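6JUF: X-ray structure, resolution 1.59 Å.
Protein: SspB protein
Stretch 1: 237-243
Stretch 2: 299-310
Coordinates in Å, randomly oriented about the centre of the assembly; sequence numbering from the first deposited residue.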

ATOM      1  N   ALA B 237      17.185   9.263 -11.945  1.00  7.86           N
ATOM      2  CA  ALA B 237      16.330   9.462 -13.107  1.00  7.52           C
ATOM      3  C   ALA B 237      16.924  10.397 -14.131  1.00  8.97           C
ATOM      4  O   ALA B 237      16.864  10.138 -15.348  1.00  9.37           O
ATOM      5  CB  ALA B 237      14.941   9.926 -12.664  1.00  8.14           C
ATOM      6  N   CYS B 238      17.590  11.459 -13.624  1.00  9.80           N
ATOM      7  CA  CYS B 238      18.290  12.381 -14.525  1.00 10.41           C
ATOM      8  C   CYS B 238      19.389  11.699 -15.364  1.00 10.15           C
ATOM      9  O   CYS B 238      19.487  11.870 -16.569  1.00 10.69           O
ATOM     10  CB  CYS B 238      18.857  13.569 -13.730  1.00  8.74           C
ATOM     11  SG  CYS B 238      17.607  14.672 -13.047  1.00 10.66           S
ATOM     12  N   LEU B 239      20.204  10.897 -14.664  1.00  9.13           N
ATOM     13  CA  LEU B 239      21.303  10.170 -15.313  1.00 10.74           C
ATOM     14  C   LEU B 239      20.799   9.065 -16.229  1.00 11.61           C
ATOM     15  O   LEU B 239      21.329   8.876 -17.341  1.00 13.03           O
ATOM     16  CB  LEU B 239      22.250   9.638 -14.248  1.00  9.89           C
ATOM     17  CG  LEU B 239      23.112  10.685 -13.541  1.00  9.09           C
ATOM     18  CD1 LEU B 239      23.577  10.100 -12.171  1.00  9.28           C
ATOM     19  CD2 LEU B 239      24.294  11.169 -14.378  1.00 11.73           C
ATOM     20  N   ASP B 240      19.724   8.376 -15.770  1.00  9.72           N
ATOM     21  CA  ASP B 240      19.121   7.327 -16.595  1.00 10.44           C
ATOM     22  C   ASP B 240      18.547   7.942 -17.884  1.00 10.23           C
ATOM     23  O   ASP B 240      18.665   7.380 -18.968  1.00 11.13           O
ATOM     24  CB  ASP B 240      18.033   6.656 -15.783  1.00 10.92           C
ATOM     25  CG  ASP B 240      17.424   5.436 -16.462  1.00 10.60           C
ATOM     26  OD1 ASP B 240      18.174   4.549 -16.910  1.00 12.22           O
ATOM     27  OD2 ASP B 240      16.172   5.389 -16.533  1.00 10.86           O
ATOM     28  N   TYR B 241      17.936   9.149 -17.723  1.00 10.50           N
ATOM     29  CA  TYR B 241      17.397   9.867 -18.886  1.00 10.52           C
ATOM     30  C   TYR B 241      18.518  10.195 -19.888  1.00 10.27           C
ATOM     31  O   TYR B 241      18.407   9.946 -21.089  1.00 10.47           O
ATOM     32  CB  TYR B 241      16.624  11.119 -18.457  1.00  9.21           C
ATOM     33  CG  TYR B 241      15.976  11.782 -19.636  1.00  9.92           C
ATOM     34  CD1 TYR B 241      14.749  11.263 -20.152  1.00 10.20           C
ATOM     35  CD2 TYR B 241      16.558  12.865 -20.283  1.00 12.30           C
ATOM     36  CE1 TYR B 241      14.182  11.871 -21.270  1.00 13.17           C
ATOM     37  CE2 TYR B 241      15.988  13.439 -21.411  1.00 12.87           C
ATOM     38  CZ  TYR B 241      14.794  12.937 -21.884  1.00 13.85           C
ATOM     39  OH  TYR B 241      14.213  13.471 -22.988  1.00 14.17           O
ATOM     40  N   ALA B 242      19.620  10.760 -19.372  1.00 11.19           N
ATOM     41  CA  ALA B 242      20.765  11.079 -20.199  1.00 12.78           C
ATOM     42  C   ALA B 242      21.296   9.847 -20.941  1.00 11.50           C
ATOM     43  O   ALA B 242      21.688   9.916 -22.105  1.00 14.71           O
ATOM     44  CB  ALA B 242      21.840  11.730 -19.340  1.00 11.26           C
ATOM     45  N   ALA B 243      21.308   8.715 -20.227  1.00 10.22           N
ATOM     46  CA  ALA B 243      21.785   7.437 -20.736  1.00 13.17           C
ATOM     47  C   ALA B 243      21.031   6.902 -21.970  1.00 14.14           C
ATOM     48  O   ALA B 243      21.538   6.066 -22.668  1.00 17.78           O
ATOM     49  CB  ALA B 243      21.805   6.399 -19.631  1.00 11.75           C
TER
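Stretch 2, residues 299-310: SLTFTSGPFDLA

Leu239 is the centre of the contact and has the largest area covered by stretch 2. Leu239 CB lies 3.6 Å from CB of Ala310. Leu239 CD2 reaches CD2 of Leu300 at 4.1 Å, CD1 of Phe302 at 3.9 Å and CB of Pro306 at 4.1 Å. Leu239 CD1 is 4.3 Å from CB of Leu309. One leucine thus touches both the strand and the helix of stretch 2.

Stretch 1 is helical. Stretch 2 opens within a strand that includes 299-302, whose axis makes a 75° angle with that of the stretch 1 helix and passes it at 10.5 Å. Leu300 and Phe302 point toward the helix, while Thr301 between them points away. The chain then leads to Gly305, the N-cap of the helix that starts at Pro306. This helix runs nearly antiparallel to stretch 1, at 158°, with the axes 7.8 Å apart. The closest CA pairs are Leu239 CA to Ala310 CA at 5.1 Å and Ala243 CA to Phe307 CA at 5.2 Å.

Further along, Ala242 CB meets Phe302 CZ at 3.9 Å. Ala243 CB packs against Pro306 CG at 4.0 Å and Phe307 CB at 3.7 Å.

At the polar edge, Asp240 OD1 comes within 3.8 Å of Phe307 CE1. Its carboxylate is hydrogen-bonded elsewhere in the structure. No hydrogen bond joins the two stretches.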

ATOM      1  N   SER B 299      23.962  22.913 -16.453  1.00 14.06           N
ATOM      2  CA  SER B 299      23.909  21.538 -16.875  1.00 13.58           C
ATOM      3  C   SER B 299      24.462  20.625 -15.799  1.00 14.86           C
ATOM      4  O   SER B 299      25.348  21.003 -14.970  1.00 15.33           O
ATOM      5  CB  SER B 299      24.705  21.295 -18.155  1.00 19.58           C
ATOM      6  OG  SER B 299      24.108  22.003 -19.235  1.00 17.65           O
ATOM      7  N   LEU B 300      23.951  19.401 -15.838  1.00 12.82           N
ATOM      8  CA  LEU B 300      24.581  18.293 -15.110  1.00 13.51           C
ATOM      9  C   LEU B 300      25.642  17.645 -15.987  1.00 14.23           C
ATOM     10  O   LEU B 300      25.374  17.254 -17.142  1.00 11.60           O
ATOM     11  CB  LEU B 300      23.515  17.265 -14.744  1.00 14.38           C
ATOM     12  CG  LEU B 300      23.954  15.878 -14.222  1.00 13.16           C
ATOM     13  CD1 LEU B 300      24.569  16.017 -12.832  1.00 15.80           C
ATOM     14  CD2 LEU B 300      22.739  14.926 -14.211  1.00 12.87           C
ATOM     15  N   THR B 301      26.878  17.563 -15.473  1.00 13.17           N
ATOM     16  CA  THR B 301      27.938  16.906 -16.192  1.00 13.22           C
ATOM     17  C   THR B 301      28.292  15.584 -15.529  1.00 13.39           C
ATOM     18  O   THR B 301      28.168  15.439 -14.289  1.00 12.93           O
ATOM     19  CB  THR B 301      29.174  17.797 -16.325  1.00 13.98           C
ATOM     20  OG1 THR B 301      29.810  17.952 -15.043  1.00 15.76           O
ATOM     21  CG2 THR B 301      28.758  19.145 -16.955  1.00 11.13           C
ATOM     22  N   PHE B 302      28.758  14.642 -16.337  1.00 12.10           N
ATOM     23  CA  PHE B 302      29.230  13.357 -15.835  1.00 11.78           C
ATOM     24  C   PHE B 302      30.509  12.925 -16.588  1.00 13.08           C
ATOM     25  O   PHE B 302      30.548  13.031 -17.828  1.00 15.02           O
ATOM     26  CB  PHE B 302      28.099  12.262 -15.942  1.00 12.00           C
ATOM     27  CG  PHE B 302      27.203  12.420 -17.187  1.00 12.50           C
ATOM     28  CD1 PHE B 302      26.072  13.268 -17.130  1.00 12.88           C
ATOM     29  CD2 PHE B 302      27.493  11.764 -18.390  1.00 13.72           C
ATOM     30  CE1 PHE B 302      25.295  13.444 -18.269  1.00 14.18           C
ATOM     31  CE2 PHE B 302      26.679  11.962 -19.514  1.00 13.90           C
ATOM     32  CZ  PHE B 302      25.585  12.792 -19.440  1.00 14.43           C
ATOM     33  N   THR B 303      31.537  12.487 -15.838  1.00 14.53           N
ATOM     34  CA  THR B 303      32.897  12.262 -16.425  1.00 15.62           C
ATOM     35  C   THR B 303      32.998  10.843 -16.976  1.00 18.41           C
ATOM     36  O   THR B 303      34.048  10.440 -17.511  1.00 18.51           O
ATOM     37  CB  THR B 303      33.992  12.451 -15.369  1.00 17.47           C
ATOM     38  OG1 THR B 303      33.742  11.570 -14.238  1.00 17.95           O
ATOM     39  CG2 THR B 303      34.098  13.899 -14.910  1.00 18.69           C
ATOM     40  N   SER B 304      31.913  10.065 -16.823  1.00 14.95           N
ATOM     41  CA  SER B 304      31.856   8.740 -17.428  1.00 20.37           C
ATOM     42  C   SER B 304      30.427   8.406 -17.745  1.00 15.82           C
ATOM     43  O   SER B 304      29.544   9.250 -17.542  1.00 15.10           O
ATOM     44  CB  SER B 304      32.526   7.650 -16.548  1.00 21.39           C
ATOM     45  OG  SER B 304      31.819   7.436 -15.324  1.00 20.76           O
ATOM     46  N   GLY B 305      30.186   7.232 -18.320  1.00 16.10           N
ATOM     47  CA  GLY B 305      28.866   6.858 -18.846  1.00 17.68           C
ATOM     48  C   GLY B 305      27.783   7.059 -17.802  1.00 15.04           C
ATOM     49  O   GLY B 305      27.904   6.582 -16.669  1.00 14.50           O
ATOM     50  N   PRO B 306      26.686   7.694 -18.174  1.00 13.65           N
ATOM     51  CA  PRO B 306      25.690   8.016 -17.146  1.00 12.94           C
ATOM     52  C   PRO B 306      24.858   6.838 -16.635  1.00 13.66           C
ATOM     53  O   PRO B 306      24.314   6.920 -15.499  1.00 10.34           O
ATOM     54  CB  PRO B 306      24.793   9.049 -17.819  1.00 12.90           C
ATOM     55  CG  PRO B 306      24.958   8.764 -19.289  1.00 12.46           C
ATOM     56  CD  PRO B 306      26.421   8.392 -19.433  1.00 12.82           C
ATOM     57  N   PHE B 307      24.680   5.800 -17.418  1.00 11.50           N
ATOM     58  CA  PHE B 307      23.926   4.667 -16.932  1.00 13.49           C
ATOM     59  C   PHE B 307      24.563   4.031 -15.708  1.00 12.79           C
ATOM     60  O   PHE B 307      23.841   3.739 -14.721  1.00 10.26           O
ATOM     61  CB  PHE B 307      23.744   3.629 -18.035  1.00 14.49           C
ATOM     62  CG  PHE B 307      22.814   2.521 -17.658  1.00 12.41           C
ATOM     63  CD1 PHE B 307      21.452   2.685 -17.882  1.00 15.31           C
ATOM     64  CD2 PHE B 307      23.291   1.351 -17.065  1.00 13.59           C
ATOM     65  CE1 PHE B 307      20.547   1.666 -17.559  1.00 14.54           C
ATOM     66  CE2 PHE B 307      22.432   0.295 -16.754  1.00 12.88           C
ATOM     67  CZ  PHE B 307      21.042   0.461 -16.989  1.00 12.83           C
ATOM     68  N   ASP B 308      25.889   3.794 -15.727  1.00 12.98           N
ATOM     69  CA  ASP B 308      26.525   3.139 -14.584  1.00 12.53           C
ATOM     70  C   ASP B 308      26.479   4.077 -13.397  1.00 12.58           C
ATOM     71  O   ASP B 308      26.364   3.613 -12.212  1.00  9.96           O
ATOM     72  CB  ASP B 308      27.993   2.722 -14.893  1.00 15.08           C
ATOM     73  CG  ASP B 308      28.073   1.541 -15.858  1.00 20.67           C
ATOM     74  OD1 ASP B 308      27.066   0.819 -16.050  1.00 20.14           O
ATOM     75  OD2 ASP B 308      29.150   1.319 -16.443  1.00 23.54           O
ATOM     76  N   LEU B 309      26.629   5.370 -13.651  1.00 11.48           N
ATOM     77  CA  LEU B 309      26.604   6.332 -12.535  1.00 12.81           C
ATOM     78  C   LEU B 309      25.195   6.390 -11.940  1.00 10.95           C
ATOM     79  O   LEU B 309      25.035   6.495 -10.740  1.00  7.92           O
ATOM     80  CB  LEU B 309      27.088   7.737 -12.941  1.00 11.72           C
ATOM     81  CG  LEU B 309      28.581   7.739 -13.376  1.00 12.93           C
ATOM     82  CD1 LEU B 309      28.848   9.102 -14.023  1.00 13.94           C
ATOM     83  CD2 LEU B 309      29.378   7.528 -12.091  1.00 19.54           C
ATOM     84  N   ALA B 310      24.178   6.324 -12.786  1.00 11.47           N
ATOM     85  CA  ALA B 310      22.829   6.331 -12.319  1.00 11.71           C
ATOM     86  C   ALA B 310      22.624   5.181 -11.334  1.00 11.43           C
ATOM     87  O   ALA B 310      21.982   5.382 -10.298  1.00  9.23           O
ATOM     88  CB  ALA B 310      21.851   6.179 -13.500  1.00 11.72           C
TER